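Local coordinates for penicillin-binding protein 2B (Streptococcus pneumoniae, PDB 2WAD), which acts as a penicillin-binding peptidoglycan transpeptidase, thought to cross-link peptides between adjacent glycan strands of the cell wall as part of the elongasome, at residues A[610-615]-A[636-641]; A[645-650]-A[667-672]; A[439-444]-A[588-593]. All coordinates share one frame; numbering follows the deposited sequence.

Interaction 1 of 3, residues A[610-615]-A[636-641]. Unlike the reference sequence in segment 636-641: Thr640 (reference Ser), Glu641 (reference Asp).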
loop_
_atom_site.group_PDB
_atom_site.type_symbol
_atom_site.label_atom_id
_atom_site.label_comp_id
_atom_site.label_asym_id
_atom_site.label_seq_id
_atom_site.Cartn_x
_atom_site.Cartn_y
_atom_site.Cartn_z
ATOM N N VAL A 610 -13.367 21.208 -18.787
ATOM C CA VAL A 610 -13.208 22.226 -17.748
ATOM C C VAL A 610 -11.844 22.867 -17.956
ATOM O O VAL A 610 -10.982 22.287 -18.622
ATOM C CB VAL A 610 -13.208 21.634 -16.299
ATOM C CG1 VAL A 610 -14.619 21.263 -15.850
ATOM C CG2 VAL A 610 -12.237 20.462 -16.186
ATOM N N SER A 611 -11.661 24.055 -17.386
ATOM C CA SER A 611 -10.385 24.752 -17.427
ATOM C C SER A 611 -9.323 23.980 -16.635
ATOM O O SER A 611 -9.501 23.703 -15.454
ATOM C CB SER A 611 -10.552 26.152 -16.846
ATOM O OG SER A 611 -9.295 26.810 -16.784
ATOM N N ILE A 612 -8.224 23.653 -17.304
ATOM C CA ILE A 612 -7.137 22.840 -16.783
ATOM C C ILE A 612 -5.864 23.683 -16.676
ATOM O O ILE A 612 -5.522 24.428 -17.610
ATOM C CB ILE A 612 -6.869 21.638 -17.727
ATOM C CG1 ILE A 612 -8.102 20.730 -17.758
ATOM C CG2 ILE A 612 -5.648 20.863 -17.248
ATOM C CD1 ILE A 612 -7.963 19.506 -18.574
ATOM N N SER A 613 -5.195 23.577 -15.527
ATOM C CA SER A 613 -3.873 24.165 -15.307
ATOM C C SER A 613 -2.873 23.027 -15.082
ATOM O O SER A 613 -3.229 21.970 -14.557
ATOM C CB SER A 613 -3.920 25.081 -14.086
ATOM O OG SER A 613 -4.866 26.125 -14.260
ATOM N N GLY A 614 -1.629 23.192 -15.500
ATOM C CA GLY A 614 -0.705 22.084 -15.346
ATOM C C GLY A 614 0.724 22.430 -15.705
ATOM O O GLY A 614 1.067 23.608 -15.868
ATOM N N LYS A 615 1.547 21.393 -15.863
ATOM C CA LYS A 615 2.971 21.589 -16.188
ATOM C C LYS A 615 3.464 20.306 -16.862
ATOM O O LYS A 615 3.128 19.210 -16.434
ATOM C CB LYS A 615 3.760 21.886 -14.895
ATOM C CG LYS A 615 5.260 22.101 -15.051
ATOM C CD LYS A 615 5.535 23.404 -15.785
ATOM C CE LYS A 615 7.006 23.568 -16.150
ATOM N NZ LYS A 615 7.450 22.628 -17.253
ATOM N N ALA A 636 -1.364 18.125 -13.482
ATOM C CA ALA A 636 -2.448 19.048 -13.813
ATOM C C ALA A 636 -3.469 19.090 -12.682
ATOM O O ALA A 636 -3.592 18.133 -11.922
ATOM C CB ALA A 636 -3.153 18.588 -15.119
ATOM N N TYR A 637 -4.236 20.172 -12.596
ATOM C CA TYR A 637 -5.448 20.189 -11.769
ATOM C C TYR A 637 -6.579 20.957 -12.453
ATOM O O TYR A 637 -6.350 21.649 -13.450
ATOM C CB TYR A 637 -5.172 20.769 -10.381
ATOM C CG TYR A 637 -4.621 22.181 -10.394
ATOM C CD1 TYR A 637 -5.458 23.287 -10.505
ATOM C CD2 TYR A 637 -3.245 22.406 -10.334
ATOM C CE1 TYR A 637 -4.930 24.593 -10.536
ATOM C CE2 TYR A 637 -2.718 23.690 -10.332
ATOM C CZ TYR A 637 -3.564 24.778 -10.454
ATOM O OH TYR A 637 -3.007 26.044 -10.481
ATOM N N ALA A 638 -7.790 20.834 -11.914
ATOM C CA ALA A 638 -8.996 21.383 -12.529
ATOM C C ALA A 638 -10.190 21.202 -11.597
ATOM O O ALA A 638 -10.223 20.289 -10.779
ATOM C CB ALA A 638 -9.293 20.681 -13.880
ATOM N N PRO A 639 -11.202 22.065 -11.734
ATOM C CA PRO A 639 -11.086 23.213 -12.621
ATOM C C PRO A 639 -10.163 24.293 -12.065
ATOM O O PRO A 639 -9.980 24.409 -10.850
ATOM C CB PRO A 639 -12.523 23.728 -12.751
ATOM C CG PRO A 639 -13.383 22.878 -11.891
ATOM C CD PRO A 639 -12.594 21.698 -11.413
ATOM N N THR A 640 -9.537 25.056 -12.951
ATOM C CA THR A 640 -8.594 26.064 -12.499
ATOM C C THR A 640 -9.120 26.811 -11.270
ATOM O O THR A 640 -8.412 26.957 -10.278
ATOM C CB THR A 640 -8.267 27.037 -13.637
ATOM O OG1 THR A 640 -7.601 26.316 -14.681
ATOM C CG2 THR A 640 -7.384 28.185 -13.161
ATOM N N GLU A 641 -10.363 27.278 -11.316
ATOM C CA GLU A 641 -10.789 28.263 -10.324
ATOM C C GLU A 641 -11.189 27.611 -9.003
ATOM O O GLU A 641 -11.274 28.273 -7.972
ATOM C CB GLU A 641 -11.931 29.123 -10.874
ATOM C CG GLU A 641 -11.639 29.825 -12.204
ATOM C CD GLU A 641 -11.052 31.218 -12.038
ATOM O OE1 GLU A 641 -11.569 31.989 -11.197
ATOM O OE2 GLU A 641 -10.082 31.560 -12.752
HETATM O O HOH W 1 -3.950 27.934 -12.210
#
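Ser613 sets its CB over one face of the Tyr637 ring, a CH-pi contact in which CB lies 4.0 Å from the ring centroid and is displaced toward the CZ and CE1 rim. The first torsion of Tyr637 puts CG between its own backbone N and carbonyl carbon (chi1 58°), a crowded position. Val532, Ile535 and Ala536 of helix 525-536 also pack on this tyrosine. At the phenol end a water lies 2.7 Å from Tyr637 OH and 2.9 Å from Ser613 OG, bridging the two hydroxyls.

Ser613 OG also hydrogen-bonds Thr640 OG1 at 2.8 Å, with either hydroxyl able to donate. Ser611 OG hydrogen-bonds Thr640 OG1 too, at 2.7 Å, again with the donor undecided, so OG1 is gripped between two serines.

The backbones run antiparallel. Ser613 and Tyr637 form a hydrogen-bonded pair, with Tyr637 N 2.8 Å from Ser613 O and a second bond from Ser613 N to Tyr637 O. Next along is a non-hydrogen-bonded pair, Gly614 CA only 3.8 Å from Ala636 CA, with no CB on the glycine side. Past the cis peptide before Pro639, Thr640 N still donates to Ser611 O at 2.8 Å, coming from above the carbonyl plane, 40° out of it. On the face away from the tyrosine, Val610 CG2 rests on Ala638 CB, and Ile612 touches Ala636 and Ala638; Ile670 of helix 661-676 covers this apolar side.

Strand 613-616 borders the active site, and Lys615 NZ bonds Ser443 OG, consistent with the lysine of a K(T/S)G-type motif. The contact thus pairs a greasy face with one where four hydroxyls and a water are linked in a run of hydrogen bonds, and the chain leading into that lysine is held by both backbone and side-chain bonds.

Interaction 2 of 3, residues A[645-650]-A[667-672]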
loop_
_atom_site.group_PDB
_atom_site.type_symbol
_atom_site.label_atom_id
_atom_site.label_comp_id
_atom_site.label_asym_id
_atom_site.label_seq_id
_atom_site.Cartn_x
_atom_site.Cartn_y
_atom_site.Cartn_z
ATOM N N ILE A 645 -9.861 17.998 -8.786
ATOM C CA ILE A 645 -8.994 16.870 -9.121
ATOM C C ILE A 645 -7.580 17.379 -9.432
ATOM O O ILE A 645 -7.391 18.412 -10.083
ATOM C CB ILE A 645 -9.569 16.062 -10.316
ATOM C CG1 ILE A 645 -8.654 14.897 -10.674
ATOM C CG2 ILE A 645 -9.750 16.976 -11.537
ATOM C CD1 ILE A 645 -9.257 13.835 -11.598
ATOM N N ALA A 646 -6.580 16.637 -8.976
ATOM C CA ALA A 646 -5.175 16.897 -9.312
ATOM C C ALA A 646 -4.639 15.570 -9.805
ATOM O O ALA A 646 -4.962 14.551 -9.201
ATOM C CB ALA A 646 -4.425 17.306 -8.062
ATOM N N VAL A 647 -3.847 15.564 -10.875
ATOM C CA VAL A 647 -3.417 14.306 -11.473
ATOM C C VAL A 647 -1.932 14.342 -11.846
ATOM O O VAL A 647 -1.447 15.375 -12.287
ATOM C CB VAL A 647 -4.272 13.952 -12.713
ATOM C CG1 VAL A 647 -4.091 15.006 -13.813
ATOM C CG2 VAL A 647 -3.882 12.558 -13.252
ATOM N N ALA A 648 -1.225 13.219 -11.671
ATOM C CA ALA A 648 0.136 13.054 -12.135
ATOM C C ALA A 648 0.212 11.900 -13.103
ATOM O O ALA A 648 -0.306 10.814 -12.845
ATOM C CB ALA A 648 1.097 12.738 -10.980
ATOM N N VAL A 649 0.965 12.111 -14.169
ATOM C CA VAL A 649 1.111 11.077 -15.178
ATOM C C VAL A 649 2.594 10.907 -15.385
ATOM O O VAL A 649 3.304 11.889 -15.575
ATOM C CB VAL A 649 0.413 11.444 -16.522
ATOM C CG1 VAL A 649 0.834 10.421 -17.601
ATOM C CG2 VAL A 649 -1.117 11.482 -16.331
ATOM N N VAL A 650 3.050 9.664 -15.303
ATOM C CA VAL A 650 4.479 9.385 -15.346
ATOM C C VAL A 650 4.676 8.365 -16.456
ATOM O O VAL A 650 4.150 7.262 -16.391
ATOM C CB VAL A 650 4.992 8.824 -13.984
ATOM C CG1 VAL A 650 6.463 8.456 -14.081
ATOM C CG2 VAL A 650 4.755 9.877 -12.848
ATOM N N ARG A 667 -5.186 15.248 -19.398
ATOM C CA ARG A 667 -6.438 15.878 -19.815
ATOM C C ARG A 667 -7.558 14.860 -19.900
ATOM O O ARG A 667 -8.680 15.103 -19.455
ATOM C CB ARG A 667 -6.191 16.460 -21.211
ATOM C CG ARG A 667 -7.440 17.034 -21.893
ATOM C CD ARG A 667 -7.128 17.229 -23.367
ATOM N NE ARG A 667 -7.079 15.926 -24.038
ATOM C CZ ARG A 667 -6.345 15.677 -25.112
ATOM N NH1 ARG A 667 -5.581 16.642 -25.607
ATOM N NH2 ARG A 667 -6.371 14.470 -25.679
ATOM N N ASP A 668 -7.273 13.719 -20.520
ATOM C CA ASP A 668 -8.330 12.749 -20.757
ATOM C C ASP A 668 -8.760 12.106 -19.440
ATOM O O ASP A 668 -9.907 11.667 -19.330
ATOM C CB ASP A 668 -7.880 11.647 -21.708
ATOM C CG ASP A 668 -7.795 12.102 -23.155
ATOM O OD1 ASP A 668 -7.320 11.291 -23.969
ATOM O OD2 ASP A 668 -8.157 13.246 -23.488
ATOM N N ILE A 669 -7.841 11.986 -18.482
ATOM C CA ILE A 669 -8.238 11.529 -17.150
ATOM C C ILE A 669 -9.120 12.571 -16.479
ATOM O O ILE A 669 -10.097 12.225 -15.815
ATOM C CB ILE A 669 -7.048 11.183 -16.220
ATOM C CG1 ILE A 669 -6.324 9.925 -16.711
ATOM C CG2 ILE A 669 -7.530 10.965 -14.774
ATOM C CD1 ILE A 669 -4.904 9.747 -16.147
ATOM N N ILE A 670 -8.773 13.845 -16.640
ATOM C CA ILE A 670 -9.604 14.897 -16.070
ATOM C C ILE A 670 -11.003 14.900 -16.697
ATOM O O ILE A 670 -12.001 15.001 -15.975
ATOM C CB ILE A 670 -8.898 16.279 -16.092
ATOM C CG1 ILE A 670 -7.723 16.241 -15.100
ATOM C CG2 ILE A 670 -9.851 17.426 -15.694
ATOM C CD1 ILE A 670 -6.949 17.512 -14.992
ATOM N N ASN A 671 -11.086 14.792 -18.022
ATOM C CA ASN A 671 -12.388 14.779 -18.697
ATOM C C ASN A 671 -13.157 13.544 -18.240
ATOM O O ASN A 671 -14.362 13.605 -18.036
ATOM C CB ASN A 671 -12.241 14.679 -20.220
ATOM C CG ASN A 671 -11.858 15.983 -20.877
ATOM O OD1 ASN A 671 -12.027 17.051 -20.303
ATOM N ND2 ASN A 671 -11.404 15.904 -22.131
ATOM N N LEU A 672 -12.475 12.409 -18.095
ATOM C CA LEU A 672 -13.170 11.187 -17.668
ATOM C C LEU A 672 -13.826 11.417 -16.322
ATOM O O LEU A 672 -14.986 11.066 -16.107
ATOM C CB LEU A 672 -12.239 9.981 -17.607
ATOM C CG LEU A 672 -12.001 9.233 -18.925
ATOM C CD1 LEU A 672 -10.779 8.317 -18.871
ATOM C CD2 LEU A 672 -13.247 8.464 -19.408
#
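Val647 stands at the middle of an apolar contact, its two methyls shared between neighbouring isoleucines of the helix. CG1, held between the backbone N and the carbonyl carbon (chi1 63°), touches Ile670 CD1 at 4.0 Å, while CG2 meets Ile669 CD1 at 4.2 Å. Ile669 CD1 also reaches Val649 CG2, again 4.2 Å away, so one terminal methyl touches two valines that are successive helix-facing residues of the strand. Toward the other end, Ile645 CG2 lies against the flank of Ile670, 4.2 Å from its CG1 and close to its CG2 as well. In each pair the side chains cross obliquely, with methyl and methylene groups doing all the touching.

Strand 645-650 lies inside the antiparallel sheet of the transpeptidase domain, and helix 661-676 is the C-terminal helix laid on one face of it, an arrangement shared with serine beta-lactamases. The segment axes approach to 9.1 Å at 146°. Alternation along the strand turns Ala646 and Ala648 to the other face, where helix 525-536 packs on them.

Polar interactions belong to the helix side turned from the strand. In a salt bridge Arg667 grips Asp668 side-on, NE at 2.9 Å and NH2 at 3.1 Å from the single oxygen OD2; that oxygen lies in the guanidinium plane, and both nitrogens come to the same face of the carboxylate. Asp668 OD1 takes a further bond from Tyr327 of helix 314-334, whereas Asn671 uses both ends of its amide on the backbone of Gly607 and Thr609.

Interaction 3 of 3, residues A[439-444]-A[588-593]. Unlike the reference sequence in segment 588-593: Ser592 (reference Ala).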
loop_
_atom_site.group_PDB
_atom_site.type_symbol
_atom_site.label_atom_id
_atom_site.label_comp_id
_atom_site.label_asym_id
_atom_site.label_seq_id
_atom_site.Cartn_x
_atom_site.Cartn_y
_atom_site.Cartn_z
ATOM N N ALA A 439 8.856 31.563 -17.120
ATOM C CA ALA A 439 9.701 30.415 -16.832
ATOM C C ALA A 439 8.916 29.111 -16.727
ATOM O O ALA A 439 9.338 28.074 -17.226
ATOM C CB ALA A 439 10.546 30.636 -15.570
ATOM N N LEU A 440 7.776 29.152 -16.064
ATOM C CA LEU A 440 6.936 27.955 -15.985
ATOM C C LEU A 440 6.267 27.666 -17.334
ATOM O O LEU A 440 6.267 26.516 -17.804
ATOM C CB LEU A 440 5.921 28.091 -14.847
ATOM C CG LEU A 440 6.501 27.977 -13.424
ATOM C CD1 LEU A 440 5.517 28.358 -12.338
ATOM C CD2 LEU A 440 7.017 26.579 -13.124
ATOM N N GLU A 441 5.744 28.721 -17.965
ATOM C CA GLU A 441 5.057 28.592 -19.264
ATOM C C GLU A 441 5.926 27.939 -20.338
ATOM O O GLU A 441 5.444 27.052 -21.062
ATOM C CB GLU A 441 4.507 29.931 -19.763
ATOM C CG GLU A 441 3.805 29.859 -21.116
ATOM C CD GLU A 441 3.236 31.211 -21.575
ATOM O OE1 GLU A 441 3.351 32.209 -20.831
ATOM O OE2 GLU A 441 2.664 31.277 -22.687
ATOM N N TYR A 442 7.202 28.341 -20.380
ATOM C CA TYR A 442 8.169 27.863 -21.368
ATOM C C TYR A 442 9.041 26.692 -20.932
ATOM O O TYR A 442 9.752 26.086 -21.746
ATOM C CB TYR A 442 9.111 28.989 -21.790
ATOM C CG TYR A 442 8.465 30.298 -22.153
ATOM C CD1 TYR A 442 7.144 30.364 -22.586
ATOM C CD2 TYR A 442 9.193 31.481 -22.077
ATOM C CE1 TYR A 442 6.559 31.592 -22.910
ATOM C CE2 TYR A 442 8.622 32.700 -22.411
ATOM C CZ TYR A 442 7.308 32.756 -22.815
ATOM O OH TYR A 442 6.768 33.996 -23.127
ATOM N N SER A 443 8.976 26.366 -19.646
ATOM C CA SER A 443 9.829 25.334 -19.068
ATOM C C SER A 443 11.299 25.710 -19.185
ATOM O O SER A 443 12.118 24.917 -19.635
ATOM C CB SER A 443 9.553 23.947 -19.668
ATOM O OG SER A 443 9.938 22.902 -18.768
ATOM N N SER A 444 11.614 26.932 -18.782
ATOM C CA SER A 444 12.980 27.429 -18.867
ATOM C C SER A 444 13.895 26.736 -17.864
ATOM O O SER A 444 13.658 26.800 -16.650
ATOM C CB SER A 444 12.985 28.933 -18.577
ATOM O OG SER A 444 14.302 29.367 -18.311
ATOM N N PHE A 588 1.132 27.839 -14.195
ATOM C CA PHE A 588 0.463 26.589 -14.596
ATOM C C PHE A 588 -0.731 26.875 -15.508
ATOM O O PHE A 588 -1.125 26.049 -16.339
ATOM C CB PHE A 588 0.001 25.755 -13.386
ATOM C CG PHE A 588 1.078 24.897 -12.770
ATOM C CD1 PHE A 588 2.392 25.336 -12.693
ATOM C CD2 PHE A 588 0.776 23.637 -12.261
ATOM C CE1 PHE A 588 3.395 24.556 -12.106
ATOM C CE2 PHE A 588 1.785 22.838 -11.689
ATOM C CZ PHE A 588 3.090 23.312 -11.618
ATOM N N TYR A 589 -1.331 28.042 -15.341
ATOM C CA TYR A 589 -2.487 28.378 -16.164
ATOM C C TYR A 589 -2.058 28.738 -17.586
ATOM O O TYR A 589 -2.687 28.316 -18.549
ATOM C CB TYR A 589 -3.290 29.531 -15.554
ATOM C CG TYR A 589 -4.434 29.986 -16.448
ATOM C CD1 TYR A 589 -5.681 29.357 -16.409
ATOM C CD2 TYR A 589 -4.259 31.033 -17.351
ATOM C CE1 TYR A 589 -6.710 29.757 -17.228
ATOM C CE2 TYR A 589 -5.291 31.448 -18.172
ATOM C CZ TYR A 589 -6.514 30.807 -18.093
ATOM O OH TYR A 589 -7.560 31.186 -18.889
ATOM N N GLN A 590 -0.973 29.500 -17.708
ATOM C CA GLN A 590 -0.404 29.883 -18.995
ATOM C C GLN A 590 0.286 28.733 -19.745
ATOM O O GLN A 590 0.426 28.780 -20.964
ATOM C CB GLN A 590 0.529 31.098 -18.811
ATOM C CG GLN A 590 -0.212 32.410 -18.407
ATOM C CD GLN A 590 0.646 33.686 -18.446
ATOM O OE1 GLN A 590 1.711 33.748 -19.074
ATOM N NE2 GLN A 590 0.181 34.712 -17.743
ATOM N N VAL A 591 0.741 27.712 -19.029
ATOM C CA VAL A 591 1.290 26.516 -19.653
ATOM C C VAL A 591 0.219 25.936 -20.580
ATOM O O VAL A 591 0.537 25.369 -21.630
ATOM C CB VAL A 591 1.619 25.437 -18.581
ATOM C CG1 VAL A 591 1.740 24.049 -19.201
ATOM C CG2 VAL A 591 2.893 25.799 -17.817
ATOM N N SER A 592 -1.045 26.059 -20.177
ATOM C CA SER A 592 -2.134 25.427 -20.917
ATOM C C SER A 592 -2.992 26.409 -21.722
ATOM O O SER A 592 -3.819 25.967 -22.505
ATOM C CB SER A 592 -3.045 24.613 -20.006
ATOM O OG SER A 592 -3.571 25.429 -18.975
ATOM N N HIS A 593 -2.802 27.715 -21.533
ATOM C CA HIS A 593 -3.646 28.729 -22.169
ATOM C C HIS A 593 -2.840 29.751 -22.959
ATOM O O HIS A 593 -3.422 30.624 -23.605
ATOM C CB HIS A 593 -4.562 29.448 -21.167
ATOM C CG HIS A 593 -5.603 28.556 -20.545
ATOM N ND1 HIS A 593 -5.322 27.669 -19.524
ATOM C CD2 HIS A 593 -6.926 28.431 -20.793
ATOM C CE1 HIS A 593 -6.426 27.027 -19.184
ATOM N NE2 HIS A 593 -7.411 27.462 -19.946
#
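Glu441 reaches across to Gln590 because its CG is anti to the backbone N (chi1 179°) and its chain runs on extended, CD anti as well (chi2 179°). Its CG comes within 3.6 Å of Gln590 O and its OE1 within 3.6 Å of Gln590 CB, the two side chains crossing at a slant. The other carboxylate oxygen, OE2, is hydrogen-bonded to Thr599 OG1. Val591 points CG2 at the backbone of the facing helix, 3.4 Å from Leu440 O and 3.8 Å from Glu441 CA. Leu440 CD2 sits at the edge of the Phe588 ring, near its plane and 4.3 Å from CE1.

A Schellman motif ends helix 436-442: Ser443 takes positive phi and Ser444 N returns to Ala439 O at 3.0 Å. Just there Ser443 OG bonds Ser386 OG, at the inferred acyl-ester serine, and Ser443 O accepts from Lys389 NZ, consistent with the serine of an (S/Y)xN motif.

Leu440 and Phe588 both rest on Ala390 of helix 389-398, while Phe588 and Val591 touch Lys615, so helix 578-593 abuts both helix 436-442 and strand 613-616.

All three contacts lie in the transpeptidase domain but hold different parts of it. Every touching residue of interaction 2 is buried, whereas interaction 1 has partly exposed Ser611 and Thr640, and interaction 3 partly exposed Gln590. Interactions 1 and 2 share one sheet: strands 634-638 and 645-650 are neighbours, joined by backbone bonds such as Ala636 O to Val647 N, and Ile670 packs on both strands. Interaction 2 is one apolar face of that sheet against the C-terminal helix, away from the annotated sites. Interaction 1, at the outermost strand, mixes backbone pairing with hydroxyl chemistry. Interaction 3 packs helix on helix beside the active site and meets interaction 1 through Ser592 OG to Ile612 O.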